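Local coordinates for multi-copper Oxidase CueO (Ochrobactrum, PDB 6EVG), which probably oxidises phenolic substrates as a laccase-like multicopper oxidase, and is active towards lignin model compounds and lignosulfonate, at residues A[426-431]-A[467-472]; A[435-440]-A[460-465]. One frame throughout, in Å; residues are numbered along the deposited sequence.

Interaction 1: residues A[426-431]-A[467-472]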
loop_
_atom_site.group_PDB
_atom_site.type_symbol
_atom_site.label_atom_id
_atom_site.label_comp_id
_atom_site.label_asym_id
_atom_site.label_seq_id
_atom_site.Cartn_x
_atom_site.Cartn_y
_atom_site.Cartn_z
ATOM N N ASP A 426 -1.986 -11.839 17.937
ATOM C CA ASP A 426 -2.345 -13.050 17.194
ATOM C C ASP A 426 -3.370 -12.660 16.153
ATOM O O ASP A 426 -4.401 -12.067 16.507
ATOM C CB ASP A 426 -2.936 -14.146 18.197
ATOM C CG ASP A 426 -1.893 -14.792 19.075
ATOM O OD1 ASP A 426 -0.861 -15.286 18.597
ATOM O OD2 ASP A 426 -2.067 -14.862 20.316
ATOM N N LEU A 427 -3.148 -12.991 14.899
ATOM C CA LEU A 427 -4.077 -12.735 13.802
ATOM C C LEU A 427 -4.442 -14.014 13.102
ATOM O O LEU A 427 -3.536 -14.796 12.776
ATOM C CB LEU A 427 -3.406 -11.761 12.796
ATOM C CG LEU A 427 -3.013 -10.410 13.357
ATOM C CD1 LEU A 427 -2.291 -9.571 12.305
ATOM C CD2 LEU A 427 -4.192 -9.617 13.927
ATOM N N THR A 428 -5.734 -14.259 12.884
ATOM C CA THR A 428 -6.193 -15.515 12.292
ATOM C C THR A 428 -7.160 -15.265 11.161
ATOM O O THR A 428 -8.012 -14.354 11.237
ATOM C CB THR A 428 -6.865 -16.386 13.384
ATOM O OG1 THR A 428 -7.810 -15.685 14.094
ATOM C CG2 THR A 428 -5.986 -16.736 14.404
ATOM N N THR A 429 -7.039 -16.104 10.128
ATOM C CA THR A 429 -8.016 -16.124 9.034
ATOM C C THR A 429 -8.596 -17.542 8.903
ATOM O O THR A 429 -8.048 -18.506 9.406
ATOM C CB THR A 429 -7.398 -15.686 7.697
ATOM O OG1 THR A 429 -6.413 -16.651 7.291
ATOM C CG2 THR A 429 -6.713 -14.350 7.817
ATOM N N LYS A 430 -9.652 -17.650 8.125
ATOM C CA LYS A 430 -10.326 -18.924 7.860
ATOM C C LYS A 430 -10.511 -19.166 6.356
ATOM O O LYS A 430 -9.749 -19.873 5.727
ATOM C CB LYS A 430 -11.704 -18.932 8.569
ATOM C CG LYS A 430 -12.569 -20.158 8.386
ATOM C CD LYS A 430 -13.929 -20.028 9.067
ATOM C CE LYS A 430 -14.760 -21.297 8.844
ATOM N NZ LYS A 430 -16.201 -21.043 9.072
ATOM N N GLU A 431 -11.479 -18.526 5.728
ATOM C CA GLU A 431 -11.841 -18.895 4.337
ATOM C C GLU A 431 -10.872 -18.417 3.290
ATOM O O GLU A 431 -10.679 -19.105 2.282
ATOM C CB GLU A 431 -13.232 -18.440 3.950
ATOM C CG GLU A 431 -14.372 -19.087 4.742
ATOM C CD GLU A 431 -14.807 -18.245 5.941
ATOM O OE1 GLU A 431 -14.023 -17.376 6.423
ATOM O OE2 GLU A 431 -15.930 -18.494 6.427
ATOM N N ASP A 467 -2.520 -15.445 6.362
ATOM C CA ASP A 467 -3.056 -16.616 5.664
ATOM C C ASP A 467 -2.936 -17.794 6.599
ATOM O O ASP A 467 -2.023 -18.619 6.484
ATOM C CB ASP A 467 -2.294 -16.878 4.356
ATOM C CG ASP A 467 -2.910 -17.994 3.496
ATOM O OD1 ASP A 467 -4.028 -18.455 3.790
ATOM O OD2 ASP A 467 -2.221 -18.386 2.514
ATOM N N GLY A 468 -3.924 -17.960 7.466
ATOM C CA GLY A 468 -3.964 -18.969 8.511
ATOM C C GLY A 468 -3.762 -18.261 9.842
ATOM O O GLY A 468 -4.708 -17.714 10.423
ATOM N N LYS A 469 -2.514 -18.219 10.293
ATOM C CA LYS A 469 -2.121 -17.646 11.529
ATOM C C LYS A 469 -0.881 -16.787 11.367
ATOM O O LYS A 469 0.020 -17.161 10.641
ATOM C CB LYS A 469 -1.828 -18.773 12.541
ATOM C CG LYS A 469 -1.382 -18.272 13.884
ATOM C CD LYS A 469 -2.575 -17.669 14.610
ATOM C CE LYS A 469 -2.221 -16.842 15.825
ATOM N NZ LYS A 469 -1.309 -17.555 16.771
ATOM N N ALA A 470 -0.818 -15.654 12.071
ATOM C CA ALA A 470 0.374 -14.858 12.233
ATOM C C ALA A 470 0.484 -14.325 13.624
ATOM O O ALA A 470 -0.550 -14.119 14.300
ATOM C CB ALA A 470 0.416 -13.705 11.254
ATOM N N GLU A 471 1.694 -14.036 14.048
ATOM C CA GLU A 471 1.946 -13.286 15.270
ATOM C C GLU A 471 2.792 -12.079 14.943
ATOM O O GLU A 471 3.795 -12.208 14.222
ATOM C CB GLU A 471 2.733 -14.098 16.335
ATOM C CG GLU A 471 2.072 -15.378 16.795
ATOM C CD GLU A 471 2.957 -16.264 17.625
ATOM O OE1 GLU A 471 3.819 -15.750 18.303
ATOM O OE2 GLU A 471 2.622 -17.460 17.745
ATOM N N ILE A 472 2.377 -10.904 15.428
ATOM C CA ILE A 472 3.109 -9.654 15.147
ATOM C C ILE A 472 3.411 -8.943 16.443
ATOM O O ILE A 472 2.651 -9.043 17.415
ATOM C CB ILE A 472 2.385 -8.736 14.140
ATOM C CG1 ILE A 472 1.043 -8.221 14.713
ATOM C CG2 ILE A 472 2.176 -9.463 12.823
ATOM C CD1 ILE A 472 0.381 -7.143 13.851
HETATM O O HOH W 1 -6.643 -18.367 5.223
#

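Interaction 2: residues A[435-440]-A[460-465]. With EDO (1,2-ethanediol), chain D; EDO (1,2-ethanediol), chain C.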
loop_
_atom_site.group_PDB
_atom_site.type_symbol
_atom_site.label_atom_id
_atom_site.label_comp_id
_atom_site.label_asym_id
_atom_site.label_seq_id
_atom_site.Cartn_x
_atom_site.Cartn_y
_atom_site.Cartn_z
ATOM N N PRO A 435 -5.153 -9.037 4.014
ATOM C CA PRO A 435 -4.044 -8.096 4.351
ATOM C C PRO A 435 -4.426 -7.214 5.545
ATOM O O PRO A 435 -5.290 -6.402 5.491
ATOM C CB PRO A 435 -3.915 -7.317 3.059
ATOM C CG PRO A 435 -5.295 -7.298 2.462
ATOM C CD PRO A 435 -5.922 -8.638 2.847
ATOM N N PHE A 436 -3.691 -7.363 6.624
ATOM C CA PHE A 436 -3.827 -6.534 7.813
ATOM C C PHE A 436 -3.092 -5.217 7.632
ATOM O O PHE A 436 -1.919 -5.240 7.291
ATOM C CB PHE A 436 -3.202 -7.284 8.987
ATOM C CG PHE A 436 -3.136 -6.508 10.267
ATOM C CD1 PHE A 436 -4.260 -6.402 11.075
ATOM C CD2 PHE A 436 -1.983 -5.920 10.714
ATOM C CE1 PHE A 436 -4.171 -5.715 12.279
ATOM C CE2 PHE A 436 -1.895 -5.243 11.881
ATOM C CZ PHE A 436 -3.035 -5.110 12.679
ATOM N N HIS A 437 -3.732 -4.090 7.977
ATOM C CA HIS A 437 -3.037 -2.807 8.043
ATOM C C HIS A 437 -3.420 -2.100 9.329
ATOM O O HIS A 437 -4.596 -2.066 9.709
ATOM C CB HIS A 437 -3.375 -1.907 6.813
ATOM C CG HIS A 437 -2.840 -0.494 6.887
ATOM N ND1 HIS A 437 -1.501 -0.226 7.172
ATOM C CD2 HIS A 437 -3.428 0.711 6.681
ATOM C CE1 HIS A 437 -1.337 1.110 7.169
ATOM N NE2 HIS A 437 -2.472 1.687 6.856
ATOM N N ILE A 438 -2.400 -1.570 10.009
ATOM C CA ILE A 438 -2.609 -0.710 11.183
ATOM C C ILE A 438 -2.119 0.693 10.867
ATOM O O ILE A 438 -1.015 0.890 10.358
ATOM C CB ILE A 438 -1.957 -1.320 12.436
ATOM C CG1 ILE A 438 -2.341 -0.502 13.680
ATOM C CG2 ILE A 438 -0.464 -1.497 12.330
ATOM C CD1 ILE A 438 -2.162 -1.271 15.000
ATOM N N HIS A 439 -2.958 1.676 11.171
ATOM C CA HIS A 439 -2.604 3.088 11.099
ATOM C C HIS A 439 -1.912 3.522 12.398
ATOM O O HIS A 439 -2.365 3.137 13.471
ATOM C CB HIS A 439 -3.816 3.984 10.913
ATOM C CG HIS A 439 -4.691 3.678 9.756
ATOM N ND1 HIS A 439 -5.438 4.671 9.159
ATOM C CD2 HIS A 439 -4.950 2.559 9.053
ATOM C CE1 HIS A 439 -6.137 4.144 8.174
ATOM N NE2 HIS A 439 -5.852 2.855 8.083
ATOM N N GLY A 440 -0.884 4.358 12.281
ATOM C CA GLY A 440 -0.345 4.966 13.495
ATOM C C GLY A 440 0.518 4.115 14.381
ATOM O O GLY A 440 0.845 4.508 15.488
ATOM N N TRP A 460 10.629 -3.622 9.519
ATOM C CA TRP A 460 9.432 -2.868 9.959
ATOM C C TRP A 460 8.366 -2.888 8.910
ATOM O O TRP A 460 8.674 -2.604 7.708
ATOM C CB TRP A 460 9.819 -1.429 10.319
ATOM C CG TRP A 460 10.488 -1.293 11.619
ATOM C CD1 TRP A 460 11.781 -0.949 11.897
ATOM C CD2 TRP A 460 9.880 -1.538 12.920
ATOM N NE1 TRP A 460 12.023 -0.966 13.238
ATOM C CE2 TRP A 460 10.859 -1.295 13.907
ATOM C CE3 TRP A 460 8.591 -1.865 13.313
ATOM C CZ2 TRP A 460 10.567 -1.388 15.266
ATOM C CZ3 TRP A 460 8.320 -1.939 14.688
ATOM C CH2 TRP A 460 9.270 -1.683 15.621
ATOM N N LYS A 461 7.131 -3.198 9.305
ATOM C CA LYS A 461 6.021 -3.237 8.363
ATOM C C LYS A 461 4.804 -2.540 8.971
ATOM O O LYS A 461 4.703 -2.302 10.181
ATOM C CB LYS A 461 5.715 -4.689 7.946
ATOM C CG LYS A 461 6.779 -5.160 6.884
ATOM C CD LYS A 461 6.578 -6.505 6.294
ATOM C CE LYS A 461 5.289 -6.653 5.576
ATOM N NZ LYS A 461 4.999 -5.717 4.436
ATOM N N ASP A 462 3.885 -2.168 8.070
ATOM C CA ASP A 462 2.577 -1.665 8.478
ATOM C C ASP A 462 1.434 -2.412 7.838
ATOM O O ASP A 462 0.278 -2.159 8.239
ATOM C CB ASP A 462 2.449 -0.117 8.269
ATOM C CG ASP A 462 2.614 0.321 6.822
ATOM O OD1 ASP A 462 1.874 -0.212 5.948
ATOM O OD2 ASP A 462 3.463 1.211 6.552
ATOM N N THR A 463 1.672 -3.295 6.859
ATOM C CA THR A 463 0.649 -4.025 6.166
ATOM C C THR A 463 1.237 -5.450 5.971
ATOM O O THR A 463 2.398 -5.556 5.606
ATOM C CB THR A 463 0.280 -3.395 4.818
ATOM O OG1 THR A 463 -0.047 -1.998 5.053
ATOM C CG2 THR A 463 -0.856 -4.066 4.160
ATOM N N ALA A 464 0.448 -6.495 6.203
ATOM C CA ALA A 464 0.944 -7.881 6.047
ATOM C C ALA A 464 -0.154 -8.801 5.639
ATOM O O ALA A 464 -1.265 -8.709 6.185
ATOM C CB ALA A 464 1.563 -8.377 7.307
ATOM N N LEU A 465 0.135 -9.736 4.743
ATOM C CA LEU A 465 -0.848 -10.709 4.321
ATOM C C LEU A 465 -0.903 -11.853 5.347
ATOM O O LEU A 465 0.090 -12.539 5.582
ATOM C CB LEU A 465 -0.524 -11.263 2.926
ATOM C CG LEU A 465 -1.585 -12.146 2.293
ATOM C CD1 LEU A 465 -2.959 -11.485 2.145
ATOM C CD2 LEU A 465 -1.092 -12.697 0.961
HETATM C C1 EDO D . 4.017 -10.632 4.531
HETATM O O1 EDO D . 2.959 -9.712 4.274
HETATM C C2 EDO D . 3.484 -11.809 5.314
HETATM O O2 EDO D . 2.550 -12.602 4.564
HETATM C C1 EDO C . -6.136 7.951 10.819
HETATM O O1 EDO C . -5.064 7.040 10.548
HETATM C C2 EDO C . -7.488 7.522 10.415
HETATM O O2 EDO C . -7.495 7.014 9.071
#

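Interaction 1: residues A[426-431]-A[467-472]
Leu427 and Ala470 form a hydrogen-bonded antiparallel pair, each backbone N-H meeting the other's carbonyl: Leu427 N to Ala470 O and Ala470 N to Leu427 O are both 2.9 Å. This is the tight, buried side, where Leu427 CD1 also rests on Ile472 CD1 at 3.9 Å. The face bearing Asp426, Thr428, Lys469 and Glu471 is polar and partly open to solvent. Lys469 starts with CG anti to its backbone N (chi1 179°), bends at chi2 and chi4, lays CD against Thr428 CG2 (3.5 Å) and brings NZ to Asp426 OD1 at 2.9 Å, a salt bridge made from above the carboxylate plane. Glu471 lies alongside Asp426 with its carboxylate turned 88°; Arg332 pairs with both acids, probably easing their repulsion. An alanine in place of Lys469 would probably leave Asp426 OD1 without this positive mate and uncover the Thr428 methyl. Toward Thr429 and Gly468, Gly468 N donates to Thr429 OG1 (2.8 Å), Thr429 N returns a bond to Gly468 O, and on the looser, solvent side a water links Thr429 OG1 to Asp467 OD1. Such a pair, central in a four-stranded sheet, typifies one half of a cupredoxin beta sandwich.

Interaction 2: residues A[435-440]-A[460-465]
His437 sits across from Thr463 as a non-hydrogen-bonded pair on two antiparallel strands of a cupredoxin domain, within the His-Pro-Phe-His-Ile-His sequence characteristic of multicopper oxidases. Its side chain shows how a sheet can orient a potential metal ligand. CB lies 3.8 Å from Thr463 OG1, and CG, placed anti to the backbone N (chi1 172°), passes the same oxygen at 3.7 Å. From there ND1 reaches Asp462 O at 2.8 Å, with the acceptor near the ring plane but the donor well above the carbonyl plane. CE1 comes within 3.7 Å of Asp462 OD1, whose carboxylate is turned 71° from the ring. At the tip, NE2 is hydrogen-bonded to His91 NE2, and the ring stacks on His93; in relatives, equivalent histidines bind the trinuclear copper cluster. Asp462 O is gripped twice, for Ile438 N also donates at 3.3 Å, nearly along the C=O axis. The Asp462 side chain is anchored in turn: OD1 accepts from Thr463 OG1 at 2.8 Å, and OD2 forms a salt bridge with Arg269. The ND1 bond probably limits rotation of the imidazole, and the held Asp462 side chain probably steadies the accepting carbonyl. Phe436 and Ala464 exchange two backbone hydrogen bonds. On the outer edge of strand 463-466, a bound 1,2-ethanediol bridges Leu465, O1 accepting from Leu465 N at 2.9 Å and O2 donating to Leu465 O at 2.7 Å.

From the N terminus, the chain runs through strand 422-428, turns, and enters strand 434-438, the first half of interaction 2. After strand 442-448 it returns as strand 463-466, closing the inner loop; a short turn later strand 469-475 closes the outer one as interaction 1. The two contacts therefore nest without crossing. They belong to different sheets of one domain, interaction 1 to the sheet bordered by strand 332-336 and interaction 2 to the one containing the copper ligand Cys490. The Phe436 ring bridges the sheets, with CE2 3.6 Å from Ile472 CD1 and CG 3.8 Å from Leu427 CD1. Between segments 426-431 and 435-440 comes His434, another ligand of that copper.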